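Local coordinates for hypothetical protein TTHA1785 (Thermus thermophilus, PDB 2EPG), which probably joins RNA ends as a GTP- and manganese-dependent RNA ligase of the RtcB family, acting in RNA repair and tRNA splicing, at residues 60-65 / 278-283; 112-117 / 310-315; 343-348 / 352-357; 392-397 / 407-412. All blocks are in the same frame, centred on the assembly; numbering follows the deposited sequence.

Interaction 1 (60-65 / 278-283)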
loop_
_atom_site.group_PDB
_atom_site.type_symbol
_atom_site.label_atom_id
_atom_site.label_comp_id
_atom_site.label_asym_id
_atom_site.label_seq_id
_atom_site.Cartn_x
_atom_site.Cartn_y
_atom_site.Cartn_z
ATOM N N VAL A 60 -15.028 10.332 10.281
ATOM C CA VAL A 60 -13.883 10.936 9.610
ATOM C C VAL A 60 -14.304 12.307 9.086
ATOM O O VAL A 60 -13.574 13.282 9.230
ATOM C CB VAL A 60 -13.409 10.044 8.441
ATOM C CG1 VAL A 60 -12.344 10.774 7.609
ATOM C CG2 VAL A 60 -12.850 8.725 8.991
ATOM N N ALA A 61 -15.499 12.371 8.505
ATOM C CA ALA A 61 -16.042 13.607 7.945
ATOM C C ALA A 61 -16.288 14.723 8.962
ATOM O O ALA A 61 -16.615 15.846 8.574
ATOM C CB ALA A 61 -17.343 13.300 7.186
ATOM N N THR A 62 -16.160 14.419 10.257
ATOM C CA THR A 62 -16.352 15.438 11.296
ATOM C C THR A 62 -15.037 16.180 11.601
ATOM O O THR A 62 -15.046 17.201 12.279
ATOM C CB THR A 62 -16.825 14.832 12.638
ATOM O OG1 THR A 62 -15.783 13.994 13.167
ATOM C CG2 THR A 62 -18.093 14.000 12.453
ATOM N N LEU A 63 -13.915 15.672 11.098
ATOM C CA LEU A 63 -12.604 16.285 11.360
ATOM C C LEU A 63 -12.339 17.617 10.649
ATOM O O LEU A 63 -12.733 17.813 9.502
ATOM C CB LEU A 63 -11.502 15.271 11.051
ATOM C CG LEU A 63 -11.611 14.057 11.984
ATOM C CD1 LEU A 63 -10.610 12.979 11.602
ATOM C CD2 LEU A 63 -11.364 14.513 13.414
ATOM N N PRO A 64 -11.659 18.554 11.336
ATOM C CA PRO A 64 -11.321 19.894 10.831
ATOM C C PRO A 64 -10.508 19.927 9.544
ATOM O O PRO A 64 -9.559 19.165 9.382
ATOM C CB PRO A 64 -10.544 20.525 11.995
ATOM C CG PRO A 64 -10.958 19.733 13.185
ATOM C CD PRO A 64 -11.025 18.334 12.648
ATOM N N GLY A 65 -10.883 20.830 8.639
ATOM C CA GLY A 65 -10.170 20.968 7.379
ATOM C C GLY A 65 -10.302 19.801 6.416
ATOM O O GLY A 65 -9.529 19.694 5.459
ATOM N N LYS A 278 -12.370 8.485 20.167
ATOM C CA LYS A 278 -10.996 8.731 20.602
ATOM C C LYS A 278 -9.945 8.138 19.669
ATOM O O LYS A 278 -8.809 8.615 19.621
ATOM C CB LYS A 278 -10.779 8.190 22.022
ATOM C CG LYS A 278 -11.366 6.798 22.251
ATOM C CD LYS A 278 -10.413 5.859 23.000
ATOM C CE LYS A 278 -9.226 5.444 22.127
ATOM N NZ LYS A 278 -8.394 4.379 22.779
ATOM N N GLN A 279 -10.324 7.103 18.926
ATOM C CA GLN A 279 -9.396 6.453 18.008
ATOM C C GLN A 279 -9.133 7.329 16.782
ATOM O O GLN A 279 -8.275 7.019 15.949
ATOM C CB GLN A 279 -9.945 5.086 17.584
ATOM C CG GLN A 279 -10.405 4.227 18.759
ATOM C CD GLN A 279 -10.394 2.737 18.451
ATOM O OE1 GLN A 279 -10.967 2.287 17.455
ATOM N NE2 GLN A 279 -9.743 1.962 19.312
ATOM N N LEU A 280 -9.871 8.431 16.693
ATOM C CA LEU A 280 -9.736 9.391 15.598
ATOM C C LEU A 280 -8.688 10.448 15.978
ATOM O O LEU A 280 -8.535 11.470 15.294
ATOM C CB LEU A 280 -11.081 10.067 15.364
ATOM C CG LEU A 280 -11.662 10.126 13.957
ATOM C CD1 LEU A 280 -11.667 8.754 13.303
ATOM C CD2 LEU A 280 -13.072 10.685 14.059
ATOM N N ALA A 281 -7.982 10.195 17.078
ATOM C CA ALA A 281 -6.957 11.097 17.593
ATOM C C ALA A 281 -6.169 11.786 16.483
ATOM O O ALA A 281 -5.498 11.122 15.701
ATOM C CB ALA A 281 -6.016 10.324 18.499
ATOM N N ALA A 282 -6.243 13.117 16.430
ATOM C CA ALA A 282 -5.555 13.889 15.390
ATOM C C ALA A 282 -4.975 15.195 15.931
ATOM O O ALA A 282 -5.337 15.631 17.011
ATOM C CB ALA A 282 -6.527 14.203 14.250
ATOM N N ALA A 283 -4.096 15.821 15.153
ATOM C CA ALA A 283 -3.480 17.080 15.538
ATOM C C ALA A 283 -3.374 17.945 14.292
ATOM O O ALA A 283 -3.328 17.436 13.169
ATOM C CB ALA A 283 -2.069 16.835 16.130
#

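Interaction 2 (112-117 / 310-315)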
loop_
_atom_site.group_PDB
_atom_site.type_symbol
_atom_site.label_atom_id
_atom_site.label_comp_id
_atom_site.label_asym_id
_atom_site.label_seq_id
_atom_site.Cartn_x
_atom_site.Cartn_y
_atom_site.Cartn_z
ATOM N N ARG A 112 5.317 -4.681 -3.664
ATOM C CA ARG A 112 6.242 -4.504 -4.764
ATOM C C ARG A 112 6.026 -5.697 -5.695
ATOM O O ARG A 112 5.912 -6.845 -5.232
ATOM C CB ARG A 112 7.700 -4.498 -4.311
ATOM C CG ARG A 112 8.658 -4.543 -5.507
ATOM C CD ARG A 112 10.129 -4.308 -5.179
ATOM N NE ARG A 112 10.430 -2.976 -4.654
ATOM C CZ ARG A 112 11.634 -2.413 -4.739
ATOM N NH1 ARG A 112 11.871 -1.208 -4.236
ATOM N NH2 ARG A 112 12.604 -3.044 -5.373
ATOM N N LEU A 113 5.952 -5.428 -6.996
ATOM C CA LEU A 113 5.802 -6.499 -7.965
ATOM C C LEU A 113 6.993 -6.498 -8.926
ATOM O O LEU A 113 7.276 -5.488 -9.586
ATOM C CB LEU A 113 4.504 -6.352 -8.777
ATOM C CG LEU A 113 4.225 -7.468 -9.802
ATOM C CD1 LEU A 113 3.988 -8.807 -9.089
ATOM C CD2 LEU A 113 2.986 -7.136 -10.611
ATOM N N LEU A 114 7.695 -7.629 -8.981
ATOM C CA LEU A 114 8.813 -7.788 -9.894
ATOM C C LEU A 114 8.249 -8.567 -11.096
ATOM O O LEU A 114 7.416 -9.463 -10.923
ATOM C CB LEU A 114 9.948 -8.603 -9.237
ATOM C CG LEU A 114 10.560 -8.117 -7.915
ATOM C CD1 LEU A 114 11.721 -9.030 -7.501
ATOM C CD2 LEU A 114 11.050 -6.686 -8.083
ATOM N N ALA A 115 8.693 -8.208 -12.299
ATOM C CA ALA A 115 8.261 -8.868 -13.526
ATOM C C ALA A 115 9.509 -9.433 -14.199
ATOM O O ALA A 115 10.477 -8.705 -14.402
ATOM C CB ALA A 115 7.576 -7.859 -14.447
ATOM N N SER A 116 9.491 -10.710 -14.561
ATOM C CA SER A 116 10.670 -11.330 -15.169
ATOM C C SER A 116 10.510 -11.687 -16.650
ATOM O O SER A 116 9.432 -11.513 -17.224
ATOM C CB SER A 116 11.015 -12.611 -14.424
ATOM O OG SER A 116 10.100 -13.631 -14.792
ATOM N N HIS A 117 11.599 -12.174 -17.251
ATOM C CA HIS A 117 11.600 -12.616 -18.648
ATOM C C HIS A 117 11.188 -14.086 -18.735
ATOM O O HIS A 117 10.992 -14.609 -19.822
ATOM C CB HIS A 117 12.996 -12.501 -19.266
ATOM C CG HIS A 117 13.410 -11.102 -19.574
ATOM N ND1 HIS A 117 14.733 -10.723 -19.665
ATOM C CD2 HIS A 117 12.681 -9.994 -19.846
ATOM C CE1 HIS A 117 14.801 -9.440 -19.978
ATOM N NE2 HIS A 117 13.569 -8.974 -20.093
ATOM N N LEU A 310 15.296 -4.241 -0.309
ATOM C CA LEU A 310 16.265 -5.251 0.129
ATOM C C LEU A 310 15.766 -6.640 -0.192
ATOM O O LEU A 310 16.510 -7.483 -0.676
ATOM C CB LEU A 310 16.528 -5.169 1.648
ATOM C CG LEU A 310 17.989 -5.153 2.140
ATOM C CD1 LEU A 310 18.053 -5.568 3.619
ATOM C CD2 LEU A 310 18.861 -6.072 1.295
ATOM N N ILE A 311 14.497 -6.889 0.091
ATOM C CA ILE A 311 13.922 -8.196 -0.186
ATOM C C ILE A 311 14.012 -8.500 -1.678
ATOM O O ILE A 311 14.328 -9.620 -2.073
ATOM C CB ILE A 311 12.457 -8.262 0.294
ATOM C CG1 ILE A 311 12.422 -8.152 1.828
ATOM C CG2 ILE A 311 11.808 -9.588 -0.144
ATOM C CD1 ILE A 311 11.035 -8.004 2.425
ATOM N N ALA A 312 13.753 -7.497 -2.508
ATOM C CA ALA A 312 13.820 -7.688 -3.952
ATOM C C ALA A 312 15.238 -8.090 -4.350
ATOM O O ALA A 312 15.424 -8.930 -5.232
ATOM C CB ALA A 312 13.407 -6.407 -4.680
ATOM N N HIS A 313 16.235 -7.502 -3.693
ATOM C CA HIS A 313 17.631 -7.835 -3.989
ATOM C C HIS A 313 17.867 -9.316 -3.682
ATOM O O HIS A 313 18.474 -10.031 -4.480
ATOM C CB HIS A 313 18.592 -6.963 -3.155
ATOM C CG HIS A 313 20.042 -7.248 -3.411
ATOM N ND1 HIS A 313 20.676 -6.896 -4.586
ATOM C CD2 HIS A 313 20.974 -7.879 -2.656
ATOM C CE1 HIS A 313 21.935 -7.296 -4.543
ATOM N NE2 HIS A 313 22.141 -7.896 -3.383
ATOM N N PHE A 314 17.374 -9.770 -2.528
ATOM C CA PHE A 314 17.512 -11.168 -2.137
ATOM C C PHE A 314 16.735 -12.088 -3.070
ATOM O O PHE A 314 17.129 -13.223 -3.281
ATOM C CB PHE A 314 17.004 -11.414 -0.696
ATOM C CG PHE A 314 17.728 -10.623 0.365
ATOM C CD1 PHE A 314 19.054 -10.221 0.185
ATOM C CD2 PHE A 314 17.090 -10.312 1.566
ATOM C CE1 PHE A 314 19.738 -9.518 1.191
ATOM C CE2 PHE A 314 17.759 -9.616 2.582
ATOM C CZ PHE A 314 19.090 -9.215 2.391
ATOM N N VAL A 315 15.610 -11.616 -3.604
ATOM C CA VAL A 315 14.829 -12.448 -4.498
ATOM C C VAL A 315 15.671 -12.704 -5.742
ATOM O O VAL A 315 15.762 -13.837 -6.220
ATOM C CB VAL A 315 13.491 -11.780 -4.882
ATOM C CG1 VAL A 315 12.871 -12.481 -6.097
ATOM C CG2 VAL A 315 12.523 -11.845 -3.694
#

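Interaction 3 (343-348 / 352-357)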
loop_
_atom_site.group_PDB
_atom_site.type_symbol
_atom_site.label_atom_id
_atom_site.label_comp_id
_atom_site.label_asym_id
_atom_site.label_seq_id
_atom_site.Cartn_x
_atom_site.Cartn_y
_atom_site.Cartn_z
ATOM N N LYS A 343 0.120 11.420 2.395
ATOM C CA LYS A 343 1.065 12.118 1.544
ATOM C C LYS A 343 0.525 13.450 1.103
ATOM O O LYS A 343 -0.689 13.606 0.923
ATOM C CB LYS A 343 1.346 11.282 0.297
ATOM C CG LYS A 343 1.695 9.834 0.609
ATOM C CD LYS A 343 2.258 9.154 -0.597
ATOM C CE LYS A 343 3.546 9.815 -1.046
ATOM N NZ LYS A 343 3.846 9.308 -2.405
ATOM N N PHE A 344 1.420 14.414 0.930
ATOM C CA PHE A 344 0.989 15.714 0.456
ATOM C C PHE A 344 0.911 15.608 -1.060
ATOM O O PHE A 344 1.874 15.225 -1.713
ATOM C CB PHE A 344 1.973 16.812 0.862
ATOM C CG PHE A 344 1.857 17.214 2.312
ATOM C CD1 PHE A 344 2.682 16.644 3.278
ATOM C CD2 PHE A 344 0.905 18.151 2.709
ATOM C CE1 PHE A 344 2.557 17.013 4.629
ATOM C CE2 PHE A 344 0.773 18.523 4.044
ATOM C CZ PHE A 344 1.600 17.956 5.007
ATOM N N GLU A 345 -0.242 15.957 -1.617
ATOM C CA GLU A 345 -0.450 15.870 -3.056
ATOM C C GLU A 345 -1.252 17.068 -3.571
ATOM O O GLU A 345 -1.886 17.784 -2.793
ATOM C CB GLU A 345 -1.200 14.575 -3.386
ATOM C CG GLU A 345 -0.472 13.301 -2.983
ATOM C CD GLU A 345 -1.293 12.039 -3.225
ATOM O OE1 GLU A 345 -2.493 12.131 -3.614
ATOM O OE2 GLU A 345 -0.731 10.941 -3.016
ATOM N N GLU A 346 -1.195 17.283 -4.881
ATOM C CA GLU A 346 -1.926 18.361 -5.534
ATOM C C GLU A 346 -3.270 17.827 -5.998
ATOM O O GLU A 346 -3.320 16.912 -6.816
ATOM C CB GLU A 346 -1.177 18.865 -6.767
ATOM C CG GLU A 346 0.142 19.547 -6.476
ATOM C CD GLU A 346 -0.036 20.847 -5.713
ATOM O OE1 GLU A 346 0.665 21.015 -4.684
ATOM O OE2 GLU A 346 -0.871 21.688 -6.146
ATOM N N HIS A 347 -4.342 18.409 -5.461
ATOM C CA HIS A 347 -5.728 18.058 -5.797
ATOM C C HIS A 347 -6.529 19.358 -5.702
ATOM O O HIS A 347 -6.357 20.130 -4.755
ATOM C CB HIS A 347 -6.304 17.047 -4.805
ATOM C CG HIS A 347 -5.618 15.718 -4.818
ATOM N ND1 HIS A 347 -5.793 14.793 -5.830
ATOM C CD2 HIS A 347 -4.759 15.152 -3.937
ATOM C CE1 HIS A 347 -5.073 13.718 -5.568
ATOM N NE2 HIS A 347 -4.437 13.909 -4.424
ATOM N N ARG A 348 -7.384 19.597 -6.693
ATOM C CA ARG A 348 -8.224 20.794 -6.756
ATOM C C ARG A 348 -7.356 22.050 -6.759
ATOM O O ARG A 348 -7.693 23.063 -6.140
ATOM C CB ARG A 348 -9.169 20.819 -5.563
ATOM C CG ARG A 348 -9.804 19.472 -5.254
ATOM C CD ARG A 348 -11.279 19.453 -5.580
ATOM N NE ARG A 348 -11.844 18.117 -5.453
ATOM C CZ ARG A 348 -12.601 17.723 -4.438
ATOM N NH1 ARG A 348 -13.070 16.483 -4.414
ATOM N NH2 ARG A 348 -12.887 18.563 -3.449
ATOM N N VAL A 352 -2.746 19.267 -0.535
ATOM C CA VAL A 352 -3.517 18.704 0.559
ATOM C C VAL A 352 -2.825 17.456 1.054
ATOM O O VAL A 352 -1.992 16.895 0.357
ATOM C CB VAL A 352 -4.967 18.361 0.124
ATOM C CG1 VAL A 352 -5.704 19.627 -0.275
ATOM C CG2 VAL A 352 -4.951 17.371 -1.025
ATOM N N LEU A 353 -3.143 17.048 2.274
ATOM C CA LEU A 353 -2.565 15.847 2.848
ATOM C C LEU A 353 -3.602 14.732 2.700
ATOM O O LEU A 353 -4.690 14.814 3.275
ATOM C CB LEU A 353 -2.247 16.058 4.331
ATOM C CG LEU A 353 -1.729 14.808 5.047
ATOM C CD1 LEU A 353 -0.345 14.471 4.525
ATOM C CD2 LEU A 353 -1.707 15.051 6.562
ATOM N N VAL A 354 -3.256 13.684 1.959
ATOM C CA VAL A 354 -4.183 12.580 1.734
ATOM C C VAL A 354 -3.876 11.347 2.575
ATOM O O VAL A 354 -2.817 10.731 2.409
ATOM C CB VAL A 354 -4.183 12.156 0.246
ATOM C CG1 VAL A 354 -5.264 11.083 -0.004
ATOM C CG2 VAL A 354 -4.414 13.378 -0.634
ATOM N N HIS A 355 -4.812 11.001 3.469
ATOM C CA HIS A 355 -4.683 9.836 4.333
ATOM C C HIS A 355 -5.283 8.661 3.563
ATOM O O HIS A 355 -6.415 8.740 3.047
ATOM C CB HIS A 355 -5.493 9.979 5.638
ATOM C CG HIS A 355 -4.972 11.007 6.597
ATOM N ND1 HIS A 355 -5.130 12.363 6.403
ATOM C CD2 HIS A 355 -4.343 10.866 7.791
ATOM C CE1 HIS A 355 -4.626 13.014 7.440
ATOM N NE2 HIS A 355 -4.144 12.128 8.297
ATOM N N ARG A 356 -4.530 7.575 3.497
ATOM C CA ARG A 356 -4.987 6.380 2.812
ATOM C C ARG A 356 -4.639 5.210 3.694
ATOM O O ARG A 356 -3.467 4.937 3.921
ATOM C CB ARG A 356 -4.291 6.211 1.446
ATOM C CG ARG A 356 -4.613 7.290 0.388
ATOM C CD ARG A 356 -4.187 6.838 -1.028
ATOM N NE ARG A 356 -4.475 7.833 -2.060
ATOM C CZ ARG A 356 -3.656 8.828 -2.403
ATOM N NH1 ARG A 356 -4.016 9.685 -3.348
ATOM N NH2 ARG A 356 -2.476 8.975 -1.806
ATOM N N LYS A 357 -5.657 4.538 4.212
ATOM C CA LYS A 357 -5.445 3.364 5.048
ATOM C C LYS A 357 -6.125 2.239 4.308
ATOM O O LYS A 357 -7.351 2.246 4.163
ATOM C CB LYS A 357 -6.097 3.509 6.428
ATOM C CG LYS A 357 -5.646 2.397 7.387
ATOM C CD LYS A 357 -6.654 2.050 8.477
ATOM C CE LYS A 357 -7.163 3.252 9.226
ATOM N NZ LYS A 357 -7.919 2.877 10.451
#

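Interaction 4 (392-397 / 407-412)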
loop_
_atom_site.group_PDB
_atom_site.type_symbol
_atom_site.label_atom_id
_atom_site.label_comp_id
_atom_site.label_asym_id
_atom_site.label_seq_id
_atom_site.Cartn_x
_atom_site.Cartn_y
_atom_site.Cartn_z
ATOM N N TYR A 392 -4.133 -8.958 -8.567
ATOM C CA TYR A 392 -4.498 -8.266 -9.797
ATOM C C TYR A 392 -3.612 -7.041 -10.009
ATOM O O TYR A 392 -3.025 -6.501 -9.069
ATOM C CB TYR A 392 -5.969 -7.815 -9.764
ATOM C CG TYR A 392 -6.994 -8.939 -9.612
ATOM C CD1 TYR A 392 -7.222 -9.552 -8.375
ATOM C CD2 TYR A 392 -7.714 -9.404 -10.709
ATOM C CE1 TYR A 392 -8.130 -10.596 -8.242
ATOM C CE2 TYR A 392 -8.630 -10.449 -10.579
ATOM C CZ TYR A 392 -8.826 -11.035 -9.347
ATOM O OH TYR A 392 -9.721 -12.071 -9.236
ATOM N N VAL A 393 -3.492 -6.631 -11.262
ATOM C CA VAL A 393 -2.746 -5.439 -11.604
ATOM C C VAL A 393 -3.793 -4.570 -12.308
ATOM O O VAL A 393 -4.424 -5.015 -13.280
ATOM C CB VAL A 393 -1.593 -5.728 -12.587
ATOM C CG1 VAL A 393 -0.917 -4.419 -12.963
ATOM C CG2 VAL A 393 -0.578 -6.704 -11.954
ATOM N N LEU A 394 -4.012 -3.365 -11.784
ATOM C CA LEU A 394 -4.957 -2.435 -12.374
ATOM C C LEU A 394 -4.127 -1.250 -12.837
ATOM O O LEU A 394 -2.908 -1.250 -12.685
ATOM C CB LEU A 394 -5.981 -1.967 -11.328
ATOM C CG LEU A 394 -6.611 -3.066 -10.455
ATOM C CD1 LEU A 394 -7.561 -2.442 -9.424
ATOM C CD2 LEU A 394 -7.355 -4.061 -11.323
ATOM N N ALA A 395 -4.783 -0.253 -13.422
ATOM C CA ALA A 395 -4.106 0.963 -13.847
ATOM C C ALA A 395 -4.952 2.130 -13.341
ATOM O O ALA A 395 -6.183 2.039 -13.319
ATOM C CB ALA A 395 -3.975 1.014 -15.372
ATOM N N GLY A 396 -4.291 3.210 -12.924
ATOM C CA GLY A 396 -4.997 4.381 -12.424
ATOM C C GLY A 396 -5.754 5.091 -13.534
ATOM O O GLY A 396 -5.372 5.014 -14.696
ATOM N N THR A 397 -6.814 5.805 -13.189
ATOM C CA THR A 397 -7.603 6.459 -14.221
ATOM C C THR A 397 -7.760 7.939 -14.029
ATOM O O THR A 397 -7.521 8.477 -12.952
ATOM C CB THR A 397 -9.015 5.876 -14.281
ATOM O OG1 THR A 397 -9.726 6.261 -13.101
ATOM C CG2 THR A 397 -8.948 4.345 -14.362
ATOM N N SER A 407 -7.252 7.909 -6.144
ATOM C CA SER A 407 -7.089 6.741 -5.289
ATOM C C SER A 407 -7.844 5.507 -5.784
ATOM O O SER A 407 -8.863 5.624 -6.453
ATOM C CB SER A 407 -7.590 7.067 -3.884
ATOM O OG SER A 407 -6.896 8.176 -3.345
ATOM N N SER A 408 -7.345 4.326 -5.440
ATOM C CA SER A 408 -8.020 3.111 -5.815
ATOM C C SER A 408 -8.004 2.105 -4.665
ATOM O O SER A 408 -7.678 2.454 -3.531
ATOM C CB SER A 408 -7.401 2.518 -7.081
ATOM O OG SER A 408 -8.290 1.572 -7.648
ATOM N N CYS A 409 -8.346 0.856 -4.943
ATOM C CA CYS A 409 -8.406 -0.136 -3.876
ATOM C C CYS A 409 -7.061 -0.795 -3.626
ATOM O O CYS A 409 -6.117 -0.639 -4.406
ATOM C CB CYS A 409 -9.435 -1.214 -4.218
ATOM S SG CYS A 409 -8.851 -2.340 -5.516
ATOM N N HIS A 410 -6.974 -1.541 -2.537
ATOM C CA HIS A 410 -5.730 -2.225 -2.236
ATOM C C HIS A 410 -5.937 -3.732 -2.108
ATOM O O HIS A 410 -5.021 -4.504 -2.334
ATOM C CB HIS A 410 -5.132 -1.678 -0.943
ATOM C CG HIS A 410 -5.577 -2.408 0.281
ATOM N ND1 HIS A 410 -4.719 -3.184 1.031
ATOM C CD2 HIS A 410 -6.787 -2.486 0.886
ATOM C CE1 HIS A 410 -5.383 -3.705 2.050
ATOM N NE2 HIS A 410 -6.639 -3.297 1.986
ATOM N N GLY A 411 -7.140 -4.152 -1.736
ATOM C CA GLY A 411 -7.393 -5.574 -1.576
ATOM C C GLY A 411 -8.362 -6.166 -2.578
ATOM O O GLY A 411 -9.129 -5.444 -3.218
ATOM N N ALA A 412 -8.333 -7.489 -2.708
ATOM C CA ALA A 412 -9.206 -8.197 -3.643
ATOM C C ALA A 412 -10.330 -8.968 -2.945
ATOM O O ALA A 412 -11.361 -9.267 -3.553
ATOM C CB ALA A 412 -8.375 -9.156 -4.505
#

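Interaction 1 (60-65 / 278-283)
Leu63 and Leu280 point at each other from two loops and cross obliquely, the end of one lying against the branch point of the other. Leu63 closes a type I beta turn, Val60 to Leu63, that takes the chain out of helix 52-60; Leu280 ends the short 3-10 segment 278-280, just ahead of strand 283-284. The turn is held by its own bond, Leu63 N to Val60 O, 3.1 Å. Leu63 carries its CG opposite the carbonyl carbon (chi1 -63°), and this swings CD1 out to meet Leu280 CG at 3.8 Å; the neighbouring CD2 of Leu280 lies 4.2 Å from the same Leu63 CD1. The two methyls of Leu280 are shared out over the turn. Its CD2 lies 4.3 Å from Val60 N and 4.4 Å from Thr62 OG1, which is itself turned back to hydrogen-bond Asn59 O. Ala282, past the 3-10 segment, also directs its CB to the turn and reaches to 4.9 Å of Leu63 CD2. Phe82 touches both Val60 and Leu280, and Val97 and Phe90 touch Leu63. The contact is plain apolar packing that joins the exit of a helix to the approach to a short strand, away from the predicted GMP and manganese sites. The other methyl, Leu280 CD1, comes to 4.5 Å from Val60 CG2.

Interaction 2 (112-117 / 310-315)
Leu114 and Val315 reach toward each other tip to tip, Leu114 CD1 stopping 3.9 Å from Val315 CG1. The other methyl of Leu114, CD2, rests 4.1 Å from Ala312 CB, so its fork spans two residues one helical turn apart. Two places back on the strand, Arg112 leans on the same alanine methyl: its CD lies 3.9 Å and its NH2 3.5 Å from Ala312 CB. Arg112 has CG anti to the backbone N (chi1 171°), and the bend at chi3 turns the guanidinium past the methyl. Its polar end is fixed farther out, by a salt bridge from NE to Asp336 and a hydrogen bond from NH1 to Gln309. The strand is in turn set between its neighbours by backbone bonds, Leu114 to Val243 and Leu113 to Leu334, while Val333 touches both Arg112 and Leu114. On the helix side Val315 also packs on Leu217, predicted to bind GMP. The axes of strand 112-116 and helix 310-315 pass 10.3 Å apart at 28°, running roughly the same way. Ala312 CB thus meets both Arg112 and Leu114 where helix 288-321 packs on strand 110-119, a near-parallel helix-on-sheet contact beside a residue of the predicted GMP site.

Interaction 3 (343-348 / 352-357)
Glu345 and Arg356 meet end-on with two bonds, and a third bond from His347 loads the same carboxylate within the beta hairpin of strands 332-347 and 350-357. Arg356 NH1 gives to Glu345 OE1 and NH2 to OE2, each at 2.9 Å, the carboxylate and guanidinium planes turned 37° apart. OE1 takes NH1 on its syn lone pair and keeps the anti one for His347 NE2, 2.8 Å away in the imidazole plane. Val354 CG1 lies over one guanidinium face, and Ser407 and the carbonyl of Phe405 hold other hydrogens of Arg356. With an alanine in place of Glu345, the buried Arg356 guanidinium is likely to be left without its carboxylate mate and His347 NE2 without its acceptor. The backbones pair in antiparallel register, Lys343 with Val354 and Glu345 with Val352 as hydrogen-bonded pairs; Glu345 N to Val352 O is 2.8 Å. His347 presents its edge to CG2 of Val352 at 3.7 Å. The opposite side of the sheet belongs to the non-hydrogen-bonded pair Phe344 and Leu353, where Leu353 CD1 sits in a CH-pi contact over the Phe344 ring, 3.8 Å from its centroid and 10° off the normal.

Interaction 4 (392-397 / 407-412)
Leu394 heads for Cys409 from the strand 391-395, its CB already pointing at the loop that follows strand 407-408. CG stands opposite the carbonyl carbon (chi1 -47°) and is still 5.5 Å from Cys409 SG, so the branch point itself makes no close approach to that segment. The methyl CD1 extends straight on from there and does the touching: it lies 4.1 Å from Cys409 SG and 4.4 Å from Ser408 OG. The second methyl, CD2, stays back on the strand side, 4.3 Å from Tyr392 CB. Val381, Val383 and Val464 pack against the same leucine. Cys409 meets it with SG set between its backbone N and carbonyl carbon (chi1 74°), the crowded position. Strand 391-395 lies between strands 380-383 and 474-486, antiparallel to both; the chain leaves it into helix 398-403, N-capped by Thr397, and returns across it as 407-412. That returning loop holds His410, predicted to form the GMP-histidine intermediate in this RtcB family member. The CB of His410 is directed away from the strand, and its ND1 is hydrogen-bonded to ND1 of His339, a predicted manganese ligand. Next but one in the loop is Ala412, part of the predicted GMP site along with Gly385 close by. Ala412 CB stands obliquely to the Tyr392 ring, 4.0 Å from CE1 and 4.1 Å from CD1. Ser408 OG, beside the leucine methyl, is bonded to the carbonyl oxygen of Ile472.

Overall arrangement
Along the chain, interactions 1 and 2 interleave, and interactions 3 and 4 follow in series. The outermost pair, interactions 1 and 2, have centres about 38 Å apart on opposite sides of the chain's centre. Interaction 3 lies about 15 Å from interaction 1, centre to centre. Strand 332-347, in its hairpin, neighbours strand 110-119 of interaction 2. Interaction 4, nearest the centre of the molecule, touches two others: Val393 CG2 packs on Leu113 CD2 of interaction 2 at 3.8 Å, and Ser407 OG is hydrogen-bonded to Arg356 NE of interaction 3. The predicted catalytic loop is thus linked directly to the hairpin, while strands 216-225, 240-247 and 332-347 carry predicted GMP and manganese residues.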